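Local coordinates for colicin-B (Escherichia coli, PDB 1RH1), which kills related bacteria by forming a channel that depolarises the cytoplasmic membrane and dissipates the energy of the cell, at residues T191-P199 with H266-E274; S331-L340 with L472-G483. All blocks are in the same frame, centred on the assembly; numbering follows the deposited sequence.

Interaction 1: residues T191-P199 with H266-E274; sequences TVPVVDAVP and HDVIVRFPE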
loop_
_atom_site.group_PDB
_atom_site.type_symbol
_atom_site.label_atom_id
_atom_site.label_comp_id
_atom_site.label_asym_id
_atom_site.label_seq_id
_atom_site.Cartn_x
_atom_site.Cartn_y
_atom_site.Cartn_z
ATOM N N THR A 191 1.917 12.321 4.822
ATOM C CA THR A 191 1.650 13.064 6.044
ATOM C C THR A 191 2.831 13.030 7.015
ATOM O O THR A 191 3.619 12.096 6.938
ATOM C CB THR A 191 0.355 12.432 6.573
ATOM O OG1 THR A 191 -0.407 13.589 6.830
ATOM C CG2 THR A 191 0.413 11.560 7.798
ATOM N N VAL A 192 3.047 13.998 7.911
ATOM C CA VAL A 192 4.153 14.011 8.884
ATOM C C VAL A 192 3.702 14.465 10.276
ATOM O O VAL A 192 3.012 15.474 10.373
ATOM C CB VAL A 192 5.282 14.947 8.349
ATOM C CG1 VAL A 192 6.242 15.462 9.420
ATOM C CG2 VAL A 192 6.146 14.113 7.426
ATOM N N PRO A 193 4.044 13.840 11.404
ATOM C CA PRO A 193 3.696 14.306 12.754
ATOM C C PRO A 193 4.164 15.670 13.222
ATOM O O PRO A 193 5.354 15.974 13.097
ATOM C CB PRO A 193 4.202 13.234 13.674
ATOM C CG PRO A 193 5.280 12.579 12.855
ATOM C CD PRO A 193 4.668 12.535 11.464
ATOM N N VAL A 194 3.238 16.504 13.727
ATOM C CA VAL A 194 3.628 17.767 14.346
ATOM C C VAL A 194 4.019 17.501 15.814
ATOM O O VAL A 194 3.294 16.817 16.554
ATOM C CB VAL A 194 2.453 18.754 14.245
ATOM C CG1 VAL A 194 2.722 20.082 14.936
ATOM C CG2 VAL A 194 2.246 19.036 12.778
ATOM N N VAL A 195 5.226 17.938 16.228
ATOM C CA VAL A 195 5.681 17.805 17.610
ATOM C C VAL A 195 5.973 19.189 18.132
ATOM O O VAL A 195 6.154 20.150 17.371
ATOM C CB VAL A 195 6.998 16.972 17.819
ATOM C CG1 VAL A 195 6.803 15.564 17.294
ATOM C CG2 VAL A 195 8.181 17.638 17.140
ATOM N N ASP A 196 6.105 19.215 19.465
ATOM C CA ASP A 196 6.263 20.466 20.194
ATOM C C ASP A 196 7.574 20.792 20.885
ATOM O O ASP A 196 8.012 20.080 21.788
ATOM C CB ASP A 196 5.174 20.568 21.242
ATOM C CG ASP A 196 4.554 21.946 21.191
ATOM O OD1 ASP A 196 3.500 22.071 20.560
ATOM O OD2 ASP A 196 5.133 22.881 21.761
ATOM N N ALA A 197 8.169 21.909 20.448
ATOM C CA ALA A 197 9.349 22.459 21.075
ATOM C C ALA A 197 8.883 23.254 22.288
ATOM O O ALA A 197 7.956 24.064 22.267
ATOM C CB ALA A 197 10.074 23.379 20.117
ATOM N N VAL A 198 9.526 22.905 23.395
ATOM C CA VAL A 198 9.304 23.449 24.731
ATOM C C VAL A 198 10.544 24.205 25.241
ATOM O O VAL A 198 11.652 23.703 25.063
ATOM C CB VAL A 198 8.945 22.249 25.608
ATOM C CG1 VAL A 198 8.950 22.608 27.083
ATOM C CG2 VAL A 198 7.553 21.777 25.210
ATOM N N PRO A 199 10.471 25.379 25.892
ATOM C CA PRO A 199 11.642 26.097 26.405
ATOM C C PRO A 199 12.409 25.283 27.448
ATOM O O PRO A 199 11.817 24.586 28.279
ATOM C CB PRO A 199 11.042 27.390 26.926
ATOM C CG PRO A 199 9.675 26.961 27.398
ATOM C CD PRO A 199 9.239 26.071 26.254
ATOM N N HIS A 266 12.960 8.687 12.090
ATOM C CA HIS A 266 11.810 9.573 12.208
ATOM C C HIS A 266 12.076 10.919 11.582
ATOM O O HIS A 266 13.212 11.371 11.495
ATOM C CB HIS A 266 11.452 9.798 13.675
ATOM C CG HIS A 266 9.962 9.787 13.968
ATOM N ND1 HIS A 266 9.306 10.675 14.705
ATOM C CD2 HIS A 266 9.042 8.843 13.518
ATOM C CE1 HIS A 266 8.038 10.284 14.700
ATOM N NE2 HIS A 266 7.864 9.184 13.990
ATOM N N ASP A 267 10.980 11.514 11.102
ATOM C CA ASP A 267 10.929 12.896 10.609
ATOM C C ASP A 267 9.688 13.564 11.180
ATOM O O ASP A 267 8.615 12.956 11.263
ATOM C CB ASP A 267 10.854 12.990 9.075
ATOM C CG ASP A 267 9.772 12.219 8.311
ATOM O OD1 ASP A 267 9.607 12.477 7.116
ATOM O OD2 ASP A 267 9.112 11.354 8.895
ATOM N N VAL A 268 9.825 14.789 11.677
ATOM C CA VAL A 268 8.693 15.477 12.285
ATOM C C VAL A 268 8.728 16.949 11.933
ATOM O O VAL A 268 9.709 17.434 11.378
ATOM C CB VAL A 268 8.693 15.367 13.839
ATOM C CG1 VAL A 268 8.627 13.928 14.300
ATOM C CG2 VAL A 268 9.965 15.965 14.388
ATOM N N ILE A 269 7.672 17.686 12.249
ATOM C CA ILE A 269 7.718 19.116 12.051
ATOM C C ILE A 269 7.648 19.672 13.446
ATOM O O ILE A 269 6.675 19.531 14.186
ATOM C CB ILE A 269 6.535 19.576 11.173
ATOM C CG1 ILE A 269 6.861 19.271 9.724
ATOM C CG2 ILE A 269 6.296 21.065 11.307
ATOM C CD1 ILE A 269 5.750 19.684 8.768
ATOM N N VAL A 270 8.786 20.251 13.805
ATOM C CA VAL A 270 8.958 20.849 15.113
ATOM C C VAL A 270 8.376 22.240 15.020
ATOM O O VAL A 270 8.805 23.061 14.209
ATOM C CB VAL A 270 10.443 20.926 15.474
ATOM C CG1 VAL A 270 10.545 21.567 16.830
ATOM C CG2 VAL A 270 11.083 19.556 15.544
ATOM N N ARG A 271 7.377 22.439 15.877
ATOM C CA ARG A 271 6.652 23.702 16.037
ATOM C C ARG A 271 7.130 24.462 17.288
ATOM O O ARG A 271 7.025 23.961 18.409
ATOM C CB ARG A 271 5.183 23.325 16.108
ATOM C CG ARG A 271 4.203 24.425 16.429
ATOM C CD ARG A 271 2.820 23.836 16.529
ATOM N NE ARG A 271 1.931 24.783 15.905
ATOM C CZ ARG A 271 0.623 24.803 16.139
ATOM N NH1 ARG A 271 0.059 23.929 16.985
ATOM N NH2 ARG A 271 -0.131 25.715 15.506
ATOM N N PHE A 272 7.659 25.677 17.171
ATOM C CA PHE A 272 8.181 26.387 18.328
ATOM C C PHE A 272 7.131 27.106 19.188
ATOM O O PHE A 272 5.962 27.125 18.797
ATOM C CB PHE A 272 9.241 27.330 17.795
ATOM C CG PHE A 272 10.459 26.533 17.367
ATOM C CD1 PHE A 272 11.465 26.257 18.292
ATOM C CD2 PHE A 272 10.574 26.058 16.056
ATOM C CE1 PHE A 272 12.574 25.509 17.904
ATOM C CE2 PHE A 272 11.689 25.311 15.674
ATOM C CZ PHE A 272 12.692 25.035 16.596
ATOM N N PRO A 273 7.408 27.658 20.388
ATOM C CA PRO A 273 6.388 28.150 21.297
ATOM C C PRO A 273 5.661 29.418 20.908
ATOM O O PRO A 273 6.083 30.205 20.059
ATOM C CB PRO A 273 7.109 28.292 22.624
ATOM C CG PRO A 273 8.162 27.243 22.574
ATOM C CD PRO A 273 8.638 27.456 21.156
ATOM N N GLU A 274 4.558 29.510 21.671
ATOM C CA GLU A 274 3.593 30.607 21.777
ATOM C C GLU A 274 3.914 31.901 21.058
ATOM O O GLU A 274 3.187 32.240 20.133
ATOM C CB GLU A 274 3.309 30.995 23.283
ATOM C CG GLU A 274 4.449 31.515 24.205
ATOM C CD GLU A 274 4.018 32.448 25.347
ATOM O OE1 GLU A 274 3.659 31.942 26.417
ATOM O OE2 GLU A 274 4.058 33.678 25.178
#

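Interaction 2: residues S331-L340 with L472-G483; sequences SVGDKVGEYL and LIAFGLSATVVG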
loop_
_atom_site.group_PDB
_atom_site.type_symbol
_atom_site.label_atom_id
_atom_site.label_comp_id
_atom_site.label_asym_id
_atom_site.label_seq_id
_atom_site.Cartn_x
_atom_site.Cartn_y
_atom_site.Cartn_z
ATOM N N SER A 331 -25.711 -9.078 -20.199
ATOM C CA SER A 331 -26.083 -9.351 -21.571
ATOM C C SER A 331 -27.072 -10.522 -21.577
ATOM O O SER A 331 -28.117 -10.388 -22.191
ATOM C CB SER A 331 -24.828 -9.676 -22.364
ATOM O OG SER A 331 -24.625 -11.078 -22.588
ATOM N N VAL A 332 -26.814 -11.636 -20.863
ATOM C CA VAL A 332 -27.703 -12.791 -20.735
ATOM C C VAL A 332 -29.074 -12.315 -20.296
ATOM O O VAL A 332 -30.109 -12.695 -20.826
ATOM C CB VAL A 332 -27.083 -13.780 -19.699
ATOM C CG1 VAL A 332 -28.093 -14.782 -19.123
ATOM C CG2 VAL A 332 -25.976 -14.533 -20.416
ATOM N N GLY A 333 -29.046 -11.402 -19.338
ATOM C CA GLY A 333 -30.241 -10.786 -18.811
ATOM C C GLY A 333 -30.986 -10.084 -19.917
ATOM O O GLY A 333 -32.176 -10.329 -20.072
ATOM N N ASP A 334 -30.268 -9.275 -20.703
ATOM C CA ASP A 334 -30.859 -8.581 -21.821
ATOM C C ASP A 334 -31.398 -9.591 -22.820
ATOM O O ASP A 334 -32.617 -9.550 -22.983
ATOM C CB ASP A 334 -29.822 -7.657 -22.487
ATOM C CG ASP A 334 -29.441 -6.370 -21.726
ATOM O OD1 ASP A 334 -28.459 -5.731 -22.103
ATOM O OD2 ASP A 334 -30.104 -5.967 -20.769
ATOM N N LYS A 335 -30.616 -10.528 -23.410
ATOM C CA LYS A 335 -31.082 -11.552 -24.362
ATOM C C LYS A 335 -32.231 -12.426 -23.884
ATOM O O LYS A 335 -33.277 -12.509 -24.522
ATOM C CB LYS A 335 -29.939 -12.484 -24.759
ATOM C CG LYS A 335 -30.243 -13.730 -25.618
ATOM C CD LYS A 335 -28.916 -14.260 -26.152
ATOM C CE LYS A 335 -28.997 -15.316 -27.259
ATOM N NZ LYS A 335 -29.299 -16.655 -26.774
ATOM N N VAL A 336 -32.093 -13.108 -22.758
ATOM C CA VAL A 336 -33.190 -13.909 -22.241
ATOM C C VAL A 336 -34.329 -12.966 -21.867
ATOM O O VAL A 336 -35.482 -13.268 -22.110
ATOM C CB VAL A 336 -32.642 -14.723 -21.041
ATOM C CG1 VAL A 336 -33.717 -15.557 -20.417
ATOM C CG2 VAL A 336 -31.575 -15.685 -21.522
ATOM N N GLY A 337 -34.012 -11.770 -21.389
ATOM C CA GLY A 337 -34.981 -10.768 -20.991
ATOM C C GLY A 337 -36.017 -10.430 -22.051
ATOM O O GLY A 337 -37.196 -10.633 -21.740
ATOM N N GLU A 338 -35.678 -9.974 -23.284
ATOM C CA GLU A 338 -36.705 -9.648 -24.274
ATOM C C GLU A 338 -37.452 -10.911 -24.798
ATOM O O GLU A 338 -37.977 -10.973 -25.913
ATOM C CB GLU A 338 -36.060 -8.790 -25.465
ATOM C CG GLU A 338 -35.691 -7.243 -25.297
ATOM C CD GLU A 338 -36.640 -6.010 -25.559
ATOM O OE1 GLU A 338 -36.224 -5.042 -26.204
ATOM O OE2 GLU A 338 -37.760 -5.930 -25.056
ATOM N N TYR A 339 -37.603 -11.949 -23.958
ATOM C CA TYR A 339 -38.405 -13.150 -24.192
ATOM C C TYR A 339 -39.054 -13.601 -22.872
ATOM O O TYR A 339 -40.235 -13.936 -22.863
ATOM C CB TYR A 339 -37.548 -14.332 -24.760
ATOM C CG TYR A 339 -38.396 -15.589 -24.907
ATOM C CD1 TYR A 339 -39.537 -15.569 -25.727
ATOM C CD2 TYR A 339 -38.111 -16.722 -24.145
ATOM C CE1 TYR A 339 -40.397 -16.666 -25.778
ATOM C CE2 TYR A 339 -38.972 -17.825 -24.192
ATOM C CZ TYR A 339 -40.110 -17.785 -25.002
ATOM O OH TYR A 339 -40.986 -18.852 -25.011
ATOM N N LEU A 340 -38.319 -13.649 -21.754
ATOM C CA LEU A 340 -38.855 -14.088 -20.475
ATOM C C LEU A 340 -39.409 -12.990 -19.607
ATOM O O LEU A 340 -40.058 -13.272 -18.592
ATOM C CB LEU A 340 -37.818 -14.797 -19.617
ATOM C CG LEU A 340 -37.525 -16.245 -19.872
ATOM C CD1 LEU A 340 -36.621 -16.742 -18.794
ATOM C CD2 LEU A 340 -38.784 -17.065 -19.814
ATOM N N LEU A 472 -24.270 -19.192 -23.755
ATOM C CA LEU A 472 -25.687 -18.934 -24.090
ATOM C C LEU A 472 -25.872 -17.763 -25.047
ATOM O O LEU A 472 -26.684 -17.884 -25.970
ATOM C CB LEU A 472 -26.527 -18.642 -22.834
ATOM C CG LEU A 472 -27.945 -18.060 -22.962
ATOM C CD1 LEU A 472 -28.872 -19.073 -23.568
ATOM C CD2 LEU A 472 -28.526 -17.747 -21.611
ATOM N N ILE A 473 -25.131 -16.647 -24.904
ATOM C CA ILE A 473 -25.302 -15.532 -25.821
ATOM C C ILE A 473 -24.644 -15.825 -27.156
ATOM O O ILE A 473 -24.578 -14.950 -28.018
ATOM C CB ILE A 473 -24.699 -14.189 -25.301
ATOM C CG1 ILE A 473 -23.203 -14.299 -25.192
ATOM C CG2 ILE A 473 -25.325 -13.819 -23.957
ATOM C CD1 ILE A 473 -22.579 -12.942 -24.863
ATOM N N ALA A 474 -24.170 -17.059 -27.351
ATOM C CA ALA A 474 -23.480 -17.491 -28.563
ATOM C C ALA A 474 -24.061 -18.764 -29.137
ATOM O O ALA A 474 -23.634 -19.219 -30.197
ATOM C CB ALA A 474 -22.004 -17.771 -28.281
ATOM N N PHE A 475 -25.007 -19.392 -28.451
ATOM C CA PHE A 475 -25.540 -20.625 -28.970
ATOM C C PHE A 475 -26.544 -20.366 -30.069
ATOM O O PHE A 475 -27.291 -19.379 -30.034
ATOM C CB PHE A 475 -26.228 -21.395 -27.886
ATOM C CG PHE A 475 -25.354 -22.210 -26.959
ATOM C CD1 PHE A 475 -25.944 -22.744 -25.801
ATOM C CD2 PHE A 475 -24.009 -22.457 -27.254
ATOM C CE1 PHE A 475 -25.191 -23.529 -24.936
ATOM C CE2 PHE A 475 -23.265 -23.242 -26.383
ATOM C CZ PHE A 475 -23.857 -23.772 -25.234
ATOM N N GLY A 476 -26.528 -21.249 -31.071
ATOM C CA GLY A 476 -27.565 -21.184 -32.081
ATOM C C GLY A 476 -28.786 -21.929 -31.536
ATOM O O GLY A 476 -28.910 -23.144 -31.780
ATOM N N LEU A 477 -29.672 -21.262 -30.760
ATOM C CA LEU A 477 -30.836 -21.957 -30.193
ATOM C C LEU A 477 -32.110 -21.121 -30.308
ATOM O O LEU A 477 -32.054 -19.885 -30.276
ATOM C CB LEU A 477 -30.661 -22.271 -28.699
ATOM C CG LEU A 477 -29.410 -22.886 -28.109
ATOM C CD1 LEU A 477 -29.486 -22.728 -26.607
ATOM C CD2 LEU A 477 -29.255 -24.327 -28.540
ATOM N N SER A 478 -33.277 -21.791 -30.386
ATOM C CA SER A 478 -34.555 -21.107 -30.475
ATOM C C SER A 478 -34.939 -20.351 -29.197
ATOM O O SER A 478 -34.288 -20.517 -28.168
ATOM C CB SER A 478 -35.623 -22.132 -30.821
ATOM O OG SER A 478 -36.194 -22.828 -29.722
ATOM N N ALA A 479 -35.973 -19.508 -29.203
ATOM C CA ALA A 479 -36.380 -18.778 -28.015
ATOM C C ALA A 479 -36.885 -19.595 -26.827
ATOM O O ALA A 479 -36.731 -19.187 -25.667
ATOM C CB ALA A 479 -37.475 -17.806 -28.352
ATOM N N THR A 480 -37.466 -20.772 -27.093
ATOM C CA THR A 480 -38.009 -21.607 -26.028
ATOM C C THR A 480 -36.867 -22.090 -25.180
ATOM O O THR A 480 -36.873 -21.944 -23.962
ATOM C CB THR A 480 -38.724 -22.833 -26.550
ATOM O OG1 THR A 480 -39.393 -22.456 -27.735
ATOM C CG2 THR A 480 -39.750 -23.351 -25.564
ATOM N N VAL A 481 -35.875 -22.578 -25.930
ATOM C CA VAL A 481 -34.621 -23.097 -25.436
ATOM C C VAL A 481 -33.835 -21.987 -24.765
ATOM O O VAL A 481 -33.512 -22.165 -23.598
ATOM C CB VAL A 481 -33.861 -23.696 -26.615
ATOM C CG1 VAL A 481 -32.580 -24.346 -26.161
ATOM C CG2 VAL A 481 -34.724 -24.769 -27.245
ATOM N N VAL A 482 -33.526 -20.844 -25.392
ATOM C CA VAL A 482 -32.806 -19.747 -24.737
ATOM C C VAL A 482 -33.445 -19.350 -23.404
ATOM O O VAL A 482 -32.742 -18.996 -22.458
ATOM C CB VAL A 482 -32.755 -18.536 -25.699
ATOM C CG1 VAL A 482 -32.188 -17.257 -25.084
ATOM C CG2 VAL A 482 -31.839 -18.963 -26.824
ATOM N N GLY A 483 -34.772 -19.453 -23.300
ATOM C CA GLY A 483 -35.428 -19.211 -22.034
ATOM C C GLY A 483 -35.080 -20.278 -20.984
ATOM O O GLY A 483 -34.754 -19.949 -19.841
#

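Interaction 1: residues T191-P199 with H266-E274
V195 meets V268 at about a right angle, and its CG2 lies 3.7 Å from V268 CG2. CG1 of V195 is anti to the carbonyl carbon (chi1 -59°), which leaves CG2 between N and the carbonyl carbon, where it can also touch CG2 of V270, so one branch bridges two valines of strand 266-271. A197 continues this face: its CB packs on V270 CG1 and lies 3.7 Å from F272 CD1, while V270 CG1 stands over one face of the F272 ring, offset toward the rim. At the other end P193 crosses V268, CG to CG1. The opposite face carries V194, I269, D196 and R271; there V194 CG1 touches CD of R271, and V192 CG1 reaches I269 CG1 at 3.9 Å. D267 OD1, which V192 CG2 touches, is held by a salt bridge to R170 and a hydrogen bond to Y282 OH. Between the faces run four backbone hydrogen bonds. I269 N gives to P193 O and V195 N to I269 O, both at 3.0 Å; R271 N gives to V195 O, and A197 N to R271 O at 3.1 Å. This is the alternating bonding of two neighbouring parallel strands inside a mixed beta sheet.

Interaction 2: residues S331-L340 with L472-G483
K335 makes the one hydrogen bond between 331-340 and 472-483, its NZ giving to L472 O at 3.0 Å from above the carbonyl plane. The lysine chain runs extended from the helix (chi1 173°) and lays CD against I473 CA; the bend at its last torsion (chi4 -79°) turns NZ to L472 O, 3.4 Å from V482 CG1. The ammonium therefore fastens the C-terminal end of helix 457-472, where it may offset the partial negative charge of the helix end. Helices 457-472 and 479-495 form the hydrophobic hairpin of the channel-forming colicin domain, consistent with the two transmembrane helices predicted here, and the contact packs the two helix ends that flank the connecting turn against the C-terminal end of the long helix 291-340. The apolar contacts centre on V332 and V336. V336 CG2 touches L472 CD2 at 3.7 Å and V482 CG1 at 3.9 Å, while V332 meets L472 with CG1 and I473 with CG2, crossing each at about a right angle. The aromatic contact lies at the start of the second hairpin helix. A479 CB stands over the centre of the Y339 ring, 4.0 Å from its centroid and 9° off the normal, a CH-pi contact, and G483 CA comes to the ring edge near its plane.

In the fold
After a series of earlier strands and two short helices the chain reaches strand 189-201. From 191-199 it passes through 66 residues without a helix and returns as strand 266-271, where interaction 1 closes that loop. After strand 281-286 it enters helix 291-340, the long rod leading away from the sheets to the pore-forming part. Interaction 2 opens near the far end of this rod and closes 131 mostly helical residues later, at the turn joining helices 457-472 and 479-495. The two loops follow in series, neither nesting nor crossing. Their centres lie about 67 Å apart, on opposite sides of the chain's centre, so each ties together its own end of an elongated molecule.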